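Bacteriocin (Pseudomonas syringae pv. tomato, PDB 4FZL) probably kills competing bacteria by degrading lipid II, the peptidoglycan precursor, as a calcium-binding phosphatase of the colicin M family. Local coordinates at residues S144-N149 with G174-N179. Residues are numbered along the deposited sequence; the frame is centred on the assembly and turned at random.
Sequences SSLDVN and GTIDKN. With EDO (1,2-ethanediol), chain G.
Ser-144, Ser-145 and Leu-146 pair antiparallel with Ile-176, Thr-175 and Gly-174 in the twisted beta-sheet of this colicin M-family protein, strand 142-153 lying beside strand 167-178. Ser-144 and Ile-176 form a hydrogen-bonded pair: Ser-144 N donates to Ile-176 O at 2.8 Å, and Ile-176 N returns a nearly straight bond (172° at the hydrogen) to Ser-144 O at 2.7 Å. The next hydrogen-bonded pair is Leu-146 with Gly-174, where Leu-146 N reaches Gly-174 O at 2.8 Å with the donor tilted 30° from the carbonyl plane, while Gly-174 N meets Leu-146 O at 3.0 Å in the plane of the Leu-146 carbonyl. Between them Ser-145 and Thr-175 make a non-hydrogen-bonded pair; Ser-144 O, already bonded to Ile-176 N, also has Thr-175 CA at 3.2 Å in a bent, weaker CA-H...O contact.

Ser-144, Leu-146 and Ile-176 share the sheet face packed against helix 129-135, where Ile-135 touches both apolar side chains; the exposed Ser-145 and Thr-175 occupy the other face. With CG1 beside its own backbone N (chi1 -64°), Ile-176 extends CD1 alongside Leu-146, reaching CB at 4.1 Å. Ser-144 OG passes beside Ile-176 and hydrogen-bonds to Arg-139, which also binds the carbonyl of Ser-145. Backbone bonds from Thr-175 to Ser-187 and Asp-177 to Thr-185 place strand 167-178 between strands 142-153 and 184-197. Asp-177 binds magnesium in a structure of this protein but has none in this model. Asp-147 N, on the edge of strand 142-153 turned away from strand 167-178, donates to O2 of a 1,2-ethanediol at 2.9 Å.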
loop_
_atom_site.group_PDB
_atom_site.type_symbol
_atom_site.label_atom_id
_atom_site.label_comp_id
_atom_site.label_asym_id
_atom_site.label_seq_id
_atom_site.Cartn_x
_atom_site.Cartn_y
_atom_site.Cartn_z
ATOM N N SER A 144 -30.950 16.235 -4.043
ATOM C CA SER A 144 -30.640 15.588 -5.311
ATOM C C SER A 144 -29.410 14.713 -5.162
ATOM O O SER A 144 -28.682 14.820 -4.200
ATOM C CB SER A 144 -30.395 16.594 -6.449
ATOM O OG SER A 144 -29.374 17.502 -6.100
ATOM N N SER A 145 -29.129 13.932 -6.181
ATOM C CA SER A 145 -28.125 12.907 -6.098
ATOM C C SER A 145 -26.832 13.298 -6.849
ATOM O O SER A 145 -26.876 14.062 -7.859
ATOM C CB SER A 145 -28.750 11.640 -6.665
ATOM O OG SER A 145 -28.652 11.652 -8.064
ATOM N N LEU A 146 -25.711 12.754 -6.381
ATOM C CA LEU A 146 -24.381 12.980 -7.017
ATOM C C LEU A 146 -23.686 11.614 -7.085
ATOM O O LEU A 146 -23.646 10.898 -6.093
ATOM C CB LEU A 146 -23.532 13.859 -6.130
ATOM C CG LEU A 146 -22.090 14.138 -6.595
ATOM C CD1 LEU A 146 -22.235 15.175 -7.675
ATOM C CD2 LEU A 146 -21.206 14.668 -5.520
ATOM N N ASP A 147 -23.078 11.282 -8.209
ATOM C CA ASP A 147 -22.331 10.047 -8.306
ATOM C C ASP A 147 -21.321 10.271 -9.402
ATOM O O ASP A 147 -21.640 10.034 -10.567
ATOM C CB ASP A 147 -23.292 8.869 -8.545
ATOM C CG ASP A 147 -22.710 7.488 -8.260
ATOM O OD1 ASP A 147 -21.475 7.426 -8.026
ATOM O OD2 ASP A 147 -23.480 6.440 -8.220
ATOM N N VAL A 148 -20.109 10.671 -9.059
ATOM C CA VAL A 148 -19.127 10.952 -10.063
ATOM C C VAL A 148 -17.779 10.384 -9.672
ATOM O O VAL A 148 -17.521 10.100 -8.500
ATOM C CB VAL A 148 -19.022 12.465 -10.279
ATOM C CG1 VAL A 148 -20.373 13.013 -10.730
ATOM C CG2 VAL A 148 -18.546 13.139 -8.995
ATOM N N ASN A 149 -16.925 10.218 -10.658
ATOM C CA ASN A 149 -15.612 9.638 -10.422
ATOM C C ASN A 149 -14.526 10.636 -10.821
ATOM O O ASN A 149 -14.759 11.553 -11.631
ATOM C CB ASN A 149 -15.447 8.424 -11.286
ATOM C CG ASN A 149 -16.607 7.466 -11.231
ATOM O OD1 ASN A 149 -17.227 7.101 -12.358
ATOM N ND2 ASN A 149 -16.996 7.115 -10.068
ATOM N N GLY A 174 -23.454 10.275 -3.199
ATOM C CA GLY A 174 -24.332 10.703 -2.148
ATOM C C GLY A 174 -25.375 11.664 -2.633
ATOM O O GLY A 174 -25.784 11.662 -3.801
ATOM N N THR A 175 -25.859 12.465 -1.683
ATOM C CA THR A 175 -26.947 13.391 -1.939
ATOM C C THR A 175 -26.517 14.804 -1.536
ATOM O O THR A 175 -25.698 15.020 -0.582
ATOM C CB THR A 175 -28.252 12.922 -1.208
ATOM O OG1 THR A 175 -28.048 12.889 0.196
ATOM C CG2 THR A 175 -28.727 11.499 -1.687
ATOM N N ILE A 176 -27.090 15.757 -2.244
ATOM C CA ILE A 176 -26.875 17.165 -2.011
ATOM C C ILE A 176 -28.200 17.764 -1.601
ATOM O O ILE A 176 -29.206 17.519 -2.252
ATOM C CB ILE A 176 -26.421 17.843 -3.289
ATOM C CG1 ILE A 176 -25.077 17.296 -3.724
ATOM C CG2 ILE A 176 -26.417 19.363 -3.140
ATOM C CD1 ILE A 176 -24.755 17.637 -5.133
ATOM N N ASP A 177 -28.183 18.530 -0.508
ATOM C CA ASP A 177 -29.338 19.259 -0.010
ATOM C C ASP A 177 -28.982 20.701 -0.275
ATOM O O ASP A 177 -27.936 21.167 0.177
ATOM C CB ASP A 177 -29.559 19.079 1.515
ATOM C CG ASP A 177 -30.787 19.850 2.006
ATOM O OD1 ASP A 177 -31.804 19.885 1.279
ATOM O OD2 ASP A 177 -30.736 20.445 3.097
ATOM N N LYS A 178 -29.846 21.404 -0.999
ATOM C CA LYS A 178 -29.605 22.801 -1.324
ATOM C C LYS A 178 -30.823 23.674 -0.966
ATOM O O LYS A 178 -31.957 23.226 -1.105
ATOM C CB LYS A 178 -29.308 22.941 -2.819
ATOM C CG LYS A 178 -28.886 24.347 -3.213
ATOM C CD LYS A 178 -28.616 24.502 -4.702
ATOM C CE LYS A 178 -29.575 23.672 -5.530
ATOM N NZ LYS A 178 -29.612 24.036 -6.991
ATOM N N ASN A 179 -30.518 24.900 -0.514
ATOM C CA ASN A 179 -31.439 26.041 -0.249
ATOM C C ASN A 179 -32.040 26.740 -1.461
ATOM O O ASN A 179 -31.530 26.623 -2.576
ATOM C CB ASN A 179 -30.633 27.169 0.431
ATOM C CG ASN A 179 -30.790 27.202 1.910
ATOM O OD1 ASN A 179 -31.578 26.456 2.488
ATOM N ND2 ASN A 179 -30.038 28.094 2.548
HETATM C C1 EDO G . -25.070 11.395 -12.184
HETATM O O1 EDO G . -25.559 10.346 -11.322
HETATM C C2 EDO G . -23.835 12.136 -11.723
HETATM O O2 EDO G . -24.030 12.771 -10.489
#